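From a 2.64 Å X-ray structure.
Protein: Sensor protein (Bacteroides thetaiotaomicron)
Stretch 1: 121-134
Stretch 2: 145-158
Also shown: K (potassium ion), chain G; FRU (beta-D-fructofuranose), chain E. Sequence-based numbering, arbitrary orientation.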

# COMPACT_ATOMS: atom_id res chain seq x y z
N ILE A 121 15.87 7.73 -14.91
CA ILE A 121 16.70 7.11 -15.91
C ILE A 121 18.15 7.63 -15.87
O ILE A 121 19.11 6.85 -15.96
CB ILE A 121 16.10 7.27 -17.32
CG1 ILE A 121 14.73 6.57 -17.41
CG2 ILE A 121 17.05 6.71 -18.37
CD1 ILE A 121 13.93 6.85 -18.68
N ALA A 122 18.32 8.95 -15.74
CA ALA A 122 19.65 9.57 -15.73
C ALA A 122 20.47 9.06 -14.56
O ALA A 122 21.67 8.83 -14.68
CB ALA A 122 19.55 11.09 -15.71
N SER A 123 19.81 8.88 -13.42
CA SER A 123 20.43 8.37 -12.22
C SER A 123 20.80 6.89 -12.39
O SER A 123 21.89 6.47 -12.01
CB SER A 123 19.49 8.61 -11.02
OG SER A 123 19.78 7.76 -9.93
N SER A 124 19.91 6.12 -13.00
CA SER A 124 20.11 4.69 -13.17
C SER A 124 21.19 4.37 -14.20
O SER A 124 21.91 3.37 -14.06
CB SER A 124 18.79 4.02 -13.55
OG SER A 124 18.99 2.65 -13.84
N LEU A 125 21.31 5.20 -15.24
CA LEU A 125 22.36 5.03 -16.25
C LEU A 125 23.62 5.81 -15.86
O LEU A 125 24.55 5.95 -16.67
CB LEU A 125 21.87 5.51 -17.61
CG LEU A 125 20.65 4.87 -18.26
CD1 LEU A 125 20.45 5.45 -19.65
CD2 LEU A 125 20.79 3.36 -18.33
N LYS A 126 23.65 6.35 -14.64
CA LYS A 126 24.84 7.02 -14.14
C LYS A 126 25.29 8.15 -15.07
O LYS A 126 26.48 8.40 -15.21
CB LYS A 126 25.97 5.99 -13.93
CG LYS A 126 25.87 5.17 -12.62
CD LYS A 126 26.52 3.77 -12.75
N GLY A 127 24.34 8.81 -15.74
CA GLY A 127 24.61 10.01 -16.53
C GLY A 127 24.97 9.83 -17.99
O GLY A 127 25.15 10.81 -18.72
N LYS A 128 25.05 8.57 -18.43
CA LYS A 128 25.53 8.24 -19.77
C LYS A 128 24.67 7.14 -20.39
O LYS A 128 24.50 6.07 -19.80
CB LYS A 128 27.02 7.81 -19.70
CG LYS A 128 27.67 7.43 -21.07
CD LYS A 128 29.23 7.38 -20.99
CE LYS A 128 29.85 6.91 -22.35
NZ LYS A 128 29.62 7.83 -23.52
N GLY A 129 24.12 7.39 -21.58
CA GLY A 129 23.36 6.38 -22.29
C GLY A 129 22.32 6.85 -23.29
O GLY A 129 21.96 8.03 -23.34
N ASN A 130 21.84 5.90 -24.09
CA ASN A 130 20.87 6.17 -25.14
C ASN A 130 19.46 5.73 -24.74
O ASN A 130 19.26 4.60 -24.30
CB ASN A 130 21.27 5.44 -26.42
CG ASN A 130 22.61 5.89 -26.95
OD1 ASN A 130 22.99 7.06 -26.84
ND2 ASN A 130 23.33 4.95 -27.54
N ILE A 131 18.50 6.63 -24.92
CA ILE A 131 17.11 6.39 -24.56
C ILE A 131 16.24 6.41 -25.82
O ILE A 131 16.45 7.24 -26.72
CB ILE A 131 16.54 7.49 -23.61
CG1 ILE A 131 17.50 7.76 -22.45
CG2 ILE A 131 15.15 7.11 -23.09
CD1 ILE A 131 17.02 8.89 -21.52
N VAL A 132 15.27 5.49 -25.89
CA VAL A 132 14.20 5.62 -26.87
C VAL A 132 12.88 5.91 -26.14
O VAL A 132 12.68 5.41 -25.02
CB VAL A 132 14.11 4.38 -27.82
CG1 VAL A 132 15.36 4.27 -28.66
CG2 VAL A 132 13.88 3.08 -27.06
N GLU A 133 12.02 6.74 -26.75
CA GLU A 133 10.73 7.15 -26.17
C GLU A 133 9.57 6.66 -27.00
O GLU A 133 9.56 6.81 -28.21
CB GLU A 133 10.64 8.68 -26.06
CG GLU A 133 9.43 9.19 -25.28
CD GLU A 133 9.37 10.72 -25.15
OE1 GLU A 133 9.96 11.43 -25.99
OE2 GLU A 133 8.70 11.22 -24.23
N LEU A 134 8.58 6.07 -26.34
CA LEU A 134 7.35 5.64 -26.98
C LEU A 134 6.18 6.39 -26.32
O LEU A 134 5.82 6.14 -25.17
CB LEU A 134 7.21 4.12 -26.87
CG LEU A 134 8.29 3.28 -27.60
CD1 LEU A 134 8.45 1.88 -27.04
CD2 LEU A 134 8.03 3.19 -29.09
N GLU A 145 3.07 16.60 -22.35
CA GLU A 145 3.76 16.95 -21.12
C GLU A 145 4.73 15.85 -20.69
O GLU A 145 5.89 16.14 -20.37
CB GLU A 145 2.77 17.30 -20.01
CG GLU A 145 2.13 18.65 -20.23
CD GLU A 145 0.85 18.86 -19.43
OE1 GLU A 145 0.72 18.32 -18.30
OE2 GLU A 145 -0.04 19.58 -19.95
N ARG A 146 4.31 14.58 -20.72
CA ARG A 146 5.25 13.49 -20.47
C ARG A 146 6.53 13.61 -21.30
O ARG A 146 7.60 13.22 -20.85
CB ARG A 146 4.59 12.12 -20.64
CG ARG A 146 3.76 11.74 -19.42
CD ARG A 146 2.74 10.66 -19.71
NE ARG A 146 1.70 10.65 -18.69
CZ ARG A 146 0.80 9.68 -18.50
NH1 ARG A 146 0.82 8.58 -19.27
NH2 ARG A 146 -0.13 9.82 -17.56
N HIS A 147 6.43 14.19 -22.49
CA HIS A 147 7.63 14.37 -23.31
C HIS A 147 8.41 15.61 -22.89
O HIS A 147 9.63 15.55 -22.76
CB HIS A 147 7.29 14.39 -24.79
CG HIS A 147 8.44 14.76 -25.68
ND1 HIS A 147 9.43 13.87 -26.02
CD2 HIS A 147 8.75 15.93 -26.30
CE1 HIS A 147 10.30 14.47 -26.81
NE2 HIS A 147 9.91 15.72 -26.99
N GLN A 148 7.71 16.72 -22.66
CA GLN A 148 8.35 18.00 -22.36
C GLN A 148 9.16 17.92 -21.06
O GLN A 148 10.31 18.38 -21.00
CB GLN A 148 7.31 19.12 -22.24
CG GLN A 148 6.74 19.61 -23.54
CD GLN A 148 5.36 20.31 -23.36
OE1 GLN A 148 4.59 20.41 -24.32
NE2 GLN A 148 5.06 20.78 -22.14
N GLY A 149 8.55 17.32 -20.04
CA GLY A 149 9.13 17.23 -18.70
C GLY A 149 10.34 16.34 -18.74
O GLY A 149 11.34 16.61 -18.09
N PHE A 150 10.25 15.30 -19.54
CA PHE A 150 11.35 14.37 -19.71
C PHE A 150 12.52 15.03 -20.43
O PHE A 150 13.68 14.77 -20.09
CB PHE A 150 10.86 13.15 -20.47
CG PHE A 150 11.95 12.33 -21.08
CD1 PHE A 150 12.74 11.52 -20.28
CD2 PHE A 150 12.16 12.36 -22.44
CE1 PHE A 150 13.73 10.75 -20.84
CE2 PHE A 150 13.16 11.60 -23.01
CZ PHE A 150 13.95 10.79 -22.22
N MET A 151 12.22 15.84 -21.45
CA MET A 151 13.27 16.60 -22.15
C MET A 151 13.91 17.64 -21.23
O MET A 151 15.12 17.87 -21.30
CB MET A 151 12.74 17.26 -23.42
CG MET A 151 12.37 16.29 -24.55
SD MET A 151 13.61 15.02 -24.95
CE MET A 151 14.58 15.82 -26.23
N ALA A 152 13.10 18.24 -20.36
CA ALA A 152 13.63 19.26 -19.45
C ALA A 152 14.67 18.65 -18.51
O ALA A 152 15.75 19.22 -18.31
CB ALA A 152 12.50 19.93 -18.67
N ALA A 153 14.34 17.48 -17.96
CA ALA A 153 15.20 16.77 -17.04
C ALA A 153 16.50 16.34 -17.69
O ALA A 153 17.57 16.60 -17.15
CB ALA A 153 14.48 15.54 -16.47
N ILE A 154 16.43 15.71 -18.85
CA ILE A 154 17.63 15.13 -19.43
C ILE A 154 18.51 16.14 -20.16
O ILE A 154 19.61 15.79 -20.62
CB ILE A 154 17.35 13.89 -20.31
CG1 ILE A 154 16.67 14.30 -21.61
CG2 ILE A 154 16.54 12.85 -19.54
CD1 ILE A 154 16.97 13.38 -22.78
N SER A 155 18.05 17.39 -20.25
CA SER A 155 18.88 18.47 -20.81
C SER A 155 20.05 18.76 -19.89
O SER A 155 21.11 19.14 -20.34
CB SER A 155 18.06 19.74 -21.07
OG SER A 155 17.42 20.16 -19.88
N LYS A 156 19.83 18.56 -18.59
CA LYS A 156 20.90 18.71 -17.58
C LYS A 156 21.98 17.61 -17.61
O LYS A 156 22.88 17.63 -16.78
CB LYS A 156 20.32 18.85 -16.16
CG LYS A 156 19.43 20.09 -15.96
CD LYS A 156 20.18 21.40 -16.32
CE LYS A 156 19.24 22.50 -16.89
NZ LYS A 156 18.22 22.94 -15.88
N PHE A 157 21.89 16.65 -18.54
CA PHE A 157 22.88 15.57 -18.63
C PHE A 157 23.31 15.44 -20.06
O PHE A 157 22.60 14.85 -20.88
CB PHE A 157 22.31 14.23 -18.15
CG PHE A 157 21.86 14.23 -16.72
CD1 PHE A 157 20.57 14.68 -16.37
CD2 PHE A 157 22.70 13.77 -15.71
CE1 PHE A 157 20.14 14.69 -15.05
CE2 PHE A 157 22.28 13.75 -14.37
CZ PHE A 157 21.00 14.22 -14.04
N PRO A 158 24.48 16.00 -20.39
CA PRO A 158 24.89 16.03 -21.80
C PRO A 158 25.17 14.66 -22.43
O PRO A 158 25.33 14.57 -23.66
CB PRO A 158 26.13 16.94 -21.80
CG PRO A 158 26.61 16.97 -20.40
CD PRO A 158 25.41 16.73 -19.51
K K G . 20.91 15.50 -22.98
C1 FRU E . -5.75 5.37 -19.64
C2 FRU E . -4.44 5.94 -20.15
C3 FRU E . -3.30 5.71 -19.17
C4 FRU E . -2.52 7.01 -19.28
C5 FRU E . -3.65 8.02 -19.40
C6 FRU E . -3.28 9.35 -20.05
O1 FRU E . -6.69 5.29 -20.71
O2 FRU E . -4.18 5.39 -21.44
O3 FRU E . -2.52 4.54 -19.48
O4 FRU E . -1.67 7.25 -18.15
O5 FRU E . -4.59 7.35 -20.26
O6 FRU E . -4.40 10.25 -19.98
O HOH W 1 18.79 15.91 -24.58
O HOH W 2 22.18 18.07 -22.18

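Strand 128-134 and helix 145-155 run nearly antiparallel, at 162° between their N-to-C directions. Their axes approach to 10.6 Å. The contact is modest, burying 415 Å² over both sides. Glu133, Phe150 and Phe157 cover the most surface, together about half of it.

Glu133 accepts a hydrogen bond from the second stretch. Its side chain is extended, with chi1 and chi2 both t, and its CA-to-CB bond points toward the helix. This reach brings OE1 of Glu133 to 2.5 Å from ND1 of His147. His147 ND1 is the donor, and the bond is very short. The CA-to-CB bond of His147 points sideways to the first stretch, but its t rotamer turns the ring so that Glu133 OE1 meets it at the edge, near the ring plane. That is where a ring nitrogen can donate. The other carboxylate oxygen, Glu133 OE2, lies 4.1 Å from Phe150 CD2 and is hydrogen-bonded elsewhere in the structure. The carboxylate is buried, yet both its oxygens have polar partners. A long acidic side chain suits this place because it spans the gap between strand and helix.

Phe150 fills the middle of the interface. It is buried, points toward the first stretch and adopts chi1 t. Ile131 CD1 packs against the ring edge, 3.7 Å from Phe150 CZ. Ile121 CD1 approaches more loosely, at 4.5 Å from Phe150 CE1. The ring thus touches both the helix and the strand of the first stretch. Ile131 also reaches the next helical turn, where its CD1 is 4.5 Å from Ile154 CG2. Ile131 and Glu133 both point toward the helix, while Val132 between them points away, as expected from the alternation of a strand. The branched, apolar Ile131 suits a buried place against Phe150 and Ile154.

Phe157 closes the other end, beyond the helix. Its CB points toward the first stretch, and chi1 is m. Ala122 CB sits over one ring face, 3.7 Å from the centroid of the Phe157 ring and 10° off its normal. This is a CH-pi contact. The methyl of Ala122 is its whole side chain, and it lies directly over the ring face. Gly127 CA lies 4.3 Å from Phe157 CD2. Gly127 belongs to the type I' turn from Leu125 to Lys128, and its backbone angles would jam a CB against the preceding carbonyl oxygen. Glycine is therefore suited to its backbone; the ring contact does not itself require it.

The backbone around Phe157 is also tied to the potassium ion. K is bound by Ile154 O at 2.7 Å and Phe157 O at 2.8 Å, with two waters and one atom from elsewhere in the structure. Both carbonyls face the ion, while the CA-to-CB bonds of Ile154 and Phe157 point toward the first stretch.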